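Transcription termination factor NusA (Planctomyces limnophilus, PDB 4MTN) probably takes part in both transcription termination and antitermination, binding the RNA polymerase core enzyme and nascent RNA. Local coordinates at residues Gln320-Ile332 / Ala340-Leu354. Numbering follows the deposited sequence.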
loop_
_atom_site.group_PDB
_atom_site.type_symbol
_atom_site.label_atom_id
_atom_site.label_comp_id
_atom_site.label_asym_id
_atom_site.label_seq_id
_atom_site.Cartn_x
_atom_site.Cartn_y
_atom_site.Cartn_z
ATOM N N GLN A 320 -8.125 31.325 21.816
ATOM C CA GLN A 320 -7.498 32.387 21.041
ATOM C C GLN A 320 -7.727 32.153 19.552
ATOM O O GLN A 320 -7.868 33.098 18.776
ATOM C CB GLN A 320 -6.002 32.463 21.348
ATOM C CG GLN A 320 -5.256 33.542 20.580
ATOM C CD GLN A 320 -3.763 33.505 20.832
ATOM O OE1 GLN A 320 -3.280 32.732 21.661
ATOM N NE2 GLN A 320 -3.021 34.343 20.119
ATOM N N GLN A 321 -7.771 30.883 19.163
ATOM C CA GLN A 321 -7.961 30.511 17.766
ATOM C C GLN A 321 -9.393 30.783 17.315
ATOM O O GLN A 321 -9.628 31.164 16.169
ATOM C CB GLN A 321 -7.614 29.036 17.551
ATOM C CG GLN A 321 -7.098 28.714 16.162
ATOM C CD GLN A 321 -5.628 29.044 16.000
ATOM O OE1 GLN A 321 -4.874 29.063 16.973
ATOM N NE2 GLN A 321 -5.212 29.307 14.766
ATOM N N LEU A 322 -10.346 30.585 18.221
ATOM C CA LEU A 322 -11.756 30.806 17.914
ATOM C C LEU A 322 -12.058 32.289 17.724
ATOM O O LEU A 322 -12.832 32.664 16.845
ATOM C CB LEU A 322 -12.647 30.234 19.022
ATOM C CG LEU A 322 -12.470 28.760 19.397
ATOM C CD1 LEU A 322 -13.398 28.380 20.541
ATOM C CD2 LEU A 322 -12.690 27.849 18.201
ATOM N N ASP A 323 -11.441 33.126 18.553
ATOM C CA ASP A 323 -11.662 34.568 18.500
ATOM C C ASP A 323 -11.114 35.181 17.216
ATOM O O ASP A 323 -11.764 36.017 16.590
ATOM C CB ASP A 323 -11.024 35.252 19.713
ATOM C CG ASP A 323 -11.713 34.896 21.015
ATOM O OD1 ASP A 323 -12.949 34.717 21.007
ATOM O OD2 ASP A 323 -11.018 34.798 22.048
ATOM N N GLN A 324 -9.915 34.759 16.829
ATOM C CA GLN A 324 -9.261 35.298 15.642
ATOM C C GLN A 324 -9.921 34.804 14.360
ATOM O O GLN A 324 -9.953 35.516 13.357
ATOM C CB GLN A 324 -7.775 34.933 15.639
ATOM C CG GLN A 324 -6.989 35.540 16.788
ATOM C CD GLN A 324 -5.532 35.119 16.785
ATOM O OE1 GLN A 324 -5.059 34.489 15.839
ATOM N NE2 GLN A 324 -4.814 35.465 17.846
ATOM N N ALA A 325 -10.447 33.583 14.397
ATOM C CA ALA A 325 -11.070 32.981 13.222
ATOM C C ALA A 325 -12.351 33.712 12.825
ATOM O O ALA A 325 -12.667 33.826 11.640
ATOM C CB ALA A 325 -11.356 31.511 13.472
ATOM N N VAL A 326 -13.086 34.207 13.817
ATOM C CA VAL A 326 -14.312 34.956 13.559
ATOM C C VAL A 326 -13.999 36.309 12.924
ATOM O O VAL A 326 -14.634 36.708 11.946
ATOM C CB VAL A 326 -15.125 35.175 14.850
ATOM C CG1 VAL A 326 -16.356 36.024 14.567
ATOM C CG2 VAL A 326 -15.525 33.842 15.458
ATOM N N VAL A 327 -13.016 37.005 13.484
ATOM C CA VAL A 327 -12.601 38.306 12.969
ATOM C C VAL A 327 -12.018 38.172 11.564
ATOM O O VAL A 327 -12.257 39.014 10.697
ATOM C CB VAL A 327 -11.564 38.975 13.896
ATOM C CG1 VAL A 327 -11.179 40.349 13.367
ATOM C CG2 VAL A 327 -12.111 39.082 15.309
ATOM N N ALA A 328 -11.260 37.103 11.344
ATOM C CA ALA A 328 -10.639 36.856 10.048
ATOM C C ALA A 328 -11.684 36.563 8.975
ATOM O O ALA A 328 -11.617 37.103 7.871
ATOM C CB ALA A 328 -9.646 35.708 10.147
ATOM N N TYR A 329 -12.648 35.711 9.307
ATOM C CA TYR A 329 -13.693 35.328 8.361
ATOM C C TYR A 329 -14.635 36.488 8.056
ATOM O O TYR A 329 -15.220 36.553 6.975
ATOM C CB TYR A 329 -14.491 34.136 8.897
ATOM C CG TYR A 329 -13.738 32.825 8.870
ATOM C CD1 TYR A 329 -12.608 32.664 8.079
ATOM C CD2 TYR A 329 -14.161 31.744 9.635
ATOM C CE1 TYR A 329 -11.919 31.466 8.051
ATOM C CE2 TYR A 329 -13.478 30.543 9.614
ATOM C CZ TYR A 329 -12.359 30.410 8.820
ATOM O OH TYR A 329 -11.678 29.214 8.797
ATOM N N SER A 330 -14.774 37.403 9.011
ATOM C CA SER A 330 -15.661 38.551 8.849
ATOM C C SER A 330 -15.119 39.551 7.831
ATOM O O SER A 330 -15.871 40.359 7.283
ATOM C CB SER A 330 -15.884 39.245 10.193
ATOM O OG SER A 330 -16.473 38.359 11.129
ATOM N N GLN A 331 -13.814 39.495 7.584
ATOM C CA GLN A 331 -13.177 40.364 6.600
ATOM C C GLN A 331 -13.714 40.090 5.201
ATOM O O GLN A 331 -13.845 41.002 4.384
ATOM C CB GLN A 331 -11.658 40.182 6.619
ATOM C CG GLN A 331 -10.963 40.823 7.807
ATOM C CD GLN A 331 -9.456 40.680 7.738
ATOM O OE1 GLN A 331 -8.938 39.684 7.233
ATOM N NE2 GLN A 331 -8.743 41.681 8.241
ATOM N N ILE A 332 -14.022 38.826 4.934
ATOM C CA ILE A 332 -14.579 38.429 3.647
ATOM C C ILE A 332 -15.990 38.974 3.474
ATOM O O ILE A 332 -16.875 38.686 4.281
ATOM C CB ILE A 332 -14.613 36.897 3.493
ATOM C CG1 ILE A 332 -13.210 36.310 3.652
ATOM C CG2 ILE A 332 -15.210 36.510 2.148
ATOM C CD1 ILE A 332 -13.171 34.798 3.588
ATOM N N ALA A 340 -19.855 33.516 10.177
ATOM C CA ALA A 340 -18.465 33.375 10.594
ATOM C C ALA A 340 -18.371 32.561 11.879
ATOM O O ALA A 340 -17.515 31.687 12.007
ATOM C CB ALA A 340 -17.821 34.740 10.779
ATOM N N GLU A 341 -19.261 32.848 12.825
ATOM C CA GLU A 341 -19.308 32.111 14.083
ATOM C C GLU A 341 -19.754 30.668 13.860
ATOM O O GLU A 341 -19.346 29.764 14.591
ATOM C CB GLU A 341 -20.243 32.801 15.077
ATOM C CG GLU A 341 -19.681 34.080 15.674
ATOM C CD GLU A 341 -20.651 34.753 16.623
ATOM O OE1 GLU A 341 -21.785 34.250 16.771
ATOM O OE2 GLU A 341 -20.280 35.784 17.221
ATOM N N GLY A 342 -20.593 30.461 12.850
ATOM C CA GLY A 342 -21.064 29.130 12.512
ATOM C C GLY A 342 -19.943 28.249 11.999
ATOM O O GLY A 342 -19.858 27.069 12.344
ATOM N N LEU A 343 -19.079 28.828 11.172
ATOM C CA LEU A 343 -17.933 28.111 10.623
ATOM C C LEU A 343 -16.955 27.717 11.724
ATOM O O LEU A 343 -16.482 26.583 11.771
ATOM C CB LEU A 343 -17.220 28.965 9.573
ATOM C CG LEU A 343 -17.970 29.230 8.267
ATOM C CD1 LEU A 343 -17.279 30.326 7.473
ATOM C CD2 LEU A 343 -18.075 27.955 7.445
ATOM N N VAL A 344 -16.659 28.668 12.605
ATOM C CA VAL A 344 -15.719 28.455 13.699
ATOM C C VAL A 344 -16.241 27.406 14.678
ATOM O O VAL A 344 -15.478 26.589 15.198
ATOM C CB VAL A 344 -15.437 29.771 14.453
ATOM C CG1 VAL A 344 -14.472 29.540 15.599
ATOM C CG2 VAL A 344 -14.883 30.811 13.499
ATOM N N SER A 345 -17.548 27.426 14.913
ATOM C CA SER A 345 -18.181 26.471 15.815
ATOM C C SER A 345 -18.128 25.053 15.254
ATOM O O SER A 345 -18.209 24.077 16.002
ATOM C CB SER A 345 -19.632 26.871 16.081
ATOM O OG SER A 345 -20.415 26.764 14.905
ATOM N N GLN A 346 -17.994 24.947 13.937
ATOM C CA GLN A 346 -17.973 23.650 13.272
ATOM C C GLN A 346 -16.547 23.147 13.033
ATOM O O GLN A 346 -16.347 22.097 12.423
ATOM C CB GLN A 346 -18.735 23.720 11.950
ATOM C CG GLN A 346 -19.425 22.422 11.577
ATOM C CD GLN A 346 -20.590 22.097 12.492
ATOM O OE1 GLN A 346 -21.189 22.990 13.095
ATOM N NE2 GLN A 346 -20.916 20.815 12.602
ATOM N N GLY A 347 -15.562 23.901 13.512
ATOM C CA GLY A 347 -14.177 23.467 13.447
ATOM C C GLY A 347 -13.305 24.171 12.423
ATOM O O GLY A 347 -12.129 23.837 12.272
ATOM N N PHE A 348 -13.872 25.146 11.720
ATOM C CA PHE A 348 -13.110 25.912 10.739
ATOM C C PHE A 348 -12.375 27.067 11.411
ATOM O O PHE A 348 -12.995 27.940 12.016
ATOM C CB PHE A 348 -14.027 26.434 9.634
ATOM C CG PHE A 348 -14.666 25.350 8.817
ATOM C CD1 PHE A 348 -14.051 24.875 7.671
ATOM C CD2 PHE A 348 -15.880 24.801 9.196
ATOM C CE1 PHE A 348 -14.635 23.875 6.918
ATOM C CE2 PHE A 348 -16.467 23.801 8.448
ATOM C CZ PHE A 348 -15.842 23.337 7.308
ATOM N N LEU A 349 -11.051 27.065 11.300
ATOM C CA LEU A 349 -10.230 28.066 11.972
ATOM C C LEU A 349 -9.460 28.932 10.980
ATOM O O LEU A 349 -9.691 30.138 10.890
ATOM C CB LEU A 349 -9.261 27.389 12.943
ATOM C CG LEU A 349 -9.926 26.590 14.067
ATOM C CD1 LEU A 349 -8.888 25.850 14.898
ATOM C CD2 LEU A 349 -10.773 27.502 14.944
ATOM N N SER A 350 -8.544 28.316 10.242
ATOM C CA SER A 350 -7.738 29.044 9.267
ATOM C C SER A 350 -8.480 29.211 7.945
ATOM O O SER A 350 -9.599 28.722 7.784
ATOM C CB SER A 350 -6.408 28.326 9.034
ATOM O OG SER A 350 -6.613 27.036 8.486
ATOM N N PHE A 351 -7.848 29.898 6.997
ATOM C CA PHE A 351 -8.431 30.087 5.674
ATOM C C PHE A 351 -8.239 28.839 4.823
ATOM O O PHE A 351 -8.950 28.631 3.840
ATOM C CB PHE A 351 -7.818 31.305 4.980
ATOM C CG PHE A 351 -8.325 32.619 5.504
ATOM C CD1 PHE A 351 -9.504 33.165 5.022
ATOM C CD2 PHE A 351 -7.625 33.309 6.480
ATOM C CE1 PHE A 351 -9.975 34.371 5.503
ATOM C CE2 PHE A 351 -8.091 34.516 6.965
ATOM C CZ PHE A 351 -9.268 35.049 6.475
ATOM N N GLU A 352 -7.273 28.013 5.209
ATOM C CA GLU A 352 -7.043 26.734 4.548
ATOM C C GLU A 352 -8.247 25.821 4.739
ATOM O O GLU A 352 -8.670 25.132 3.811
ATOM C CB GLU A 352 -5.779 26.060 5.091
ATOM C CG GLU A 352 -4.470 26.672 4.609
ATOM C CD GLU A 352 -4.146 27.998 5.278
ATOM O OE1 GLU A 352 -4.881 28.404 6.201
ATOM O OE2 GLU A 352 -3.150 28.636 4.875
ATOM N N ASP A 353 -8.794 25.828 5.950
ATOM C CA ASP A 353 -9.946 25.000 6.281
ATOM C C ASP A 353 -11.191 25.473 5.541
ATOM O O ASP A 353 -12.043 24.670 5.162
ATOM C CB ASP A 353 -10.199 25.011 7.790
ATOM C CG ASP A 353 -8.967 24.643 8.591
ATOM O OD1 ASP A 353 -8.110 23.902 8.064
ATOM O OD2 ASP A 353 -8.855 25.094 9.751
ATOM N N LEU A 354 -11.291 26.782 5.343
ATOM C CA LEU A 354 -12.447 27.361 4.675
ATOM C C LEU A 354 -12.393 27.121 3.170
ATOM O O LEU A 354 -13.424 26.947 2.525
ATOM C CB LEU A 354 -12.540 28.860 4.968
ATOM C CG LEU A 354 -13.764 29.587 4.407
ATOM C CD1 LEU A 354 -15.044 28.879 4.825
ATOM C CD2 LEU A 354 -13.779 31.038 4.858
#
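Tyr329 and Phe351 form a T-shaped pair: the tyrosine turns its edge to the phenylalanine face, with centroids 5.6 Å apart and planes at 85°. Over one face of Tyr329 lies Leu354, whose CD2 makes a CH-pi contact 4.1 Å from the ring centroid. At the edge of Phe351 lie Ile332 CD1 and the backbone Ala328 O; Ala328 CB also packs 3.7 Å from Phe351 CE2. With an alanine in place of Phe351, the loss of the face that receives Tyr329 would probably open a gap there and cost Ile332 and Ala328 an apolar partner each.

The one hydrogen bond across the contact runs from Tyr329 OH to Ser350 O, which lies in the ring plane. Tyrosine suits this buried place because its ring packs against apolar neighbours while its hydroxyl donates to a backbone carbonyl.

Aliphatic packing joins the helices. Val344 fits as a knob among Leu322, Ala325, Val326 and Tyr329; its CG2, beside the backbone N, reaches Ala325 CB at 3.6 Å, while CG1 meets Leu322 CD2. Small Ala340 permits close approach to Val326, and Ala325 to the chain at Leu349. The axes of segments 320-330 and 340-345 approach to 8.7 Å, their directions 140° apart.

Gly347, with positive phi, ends helix 337-345 in a Schellman motif; a CB here would collide with Gln346 O. Two roughly antiparallel helices joined by a short link are consistent with a helix-hairpin-helix domain.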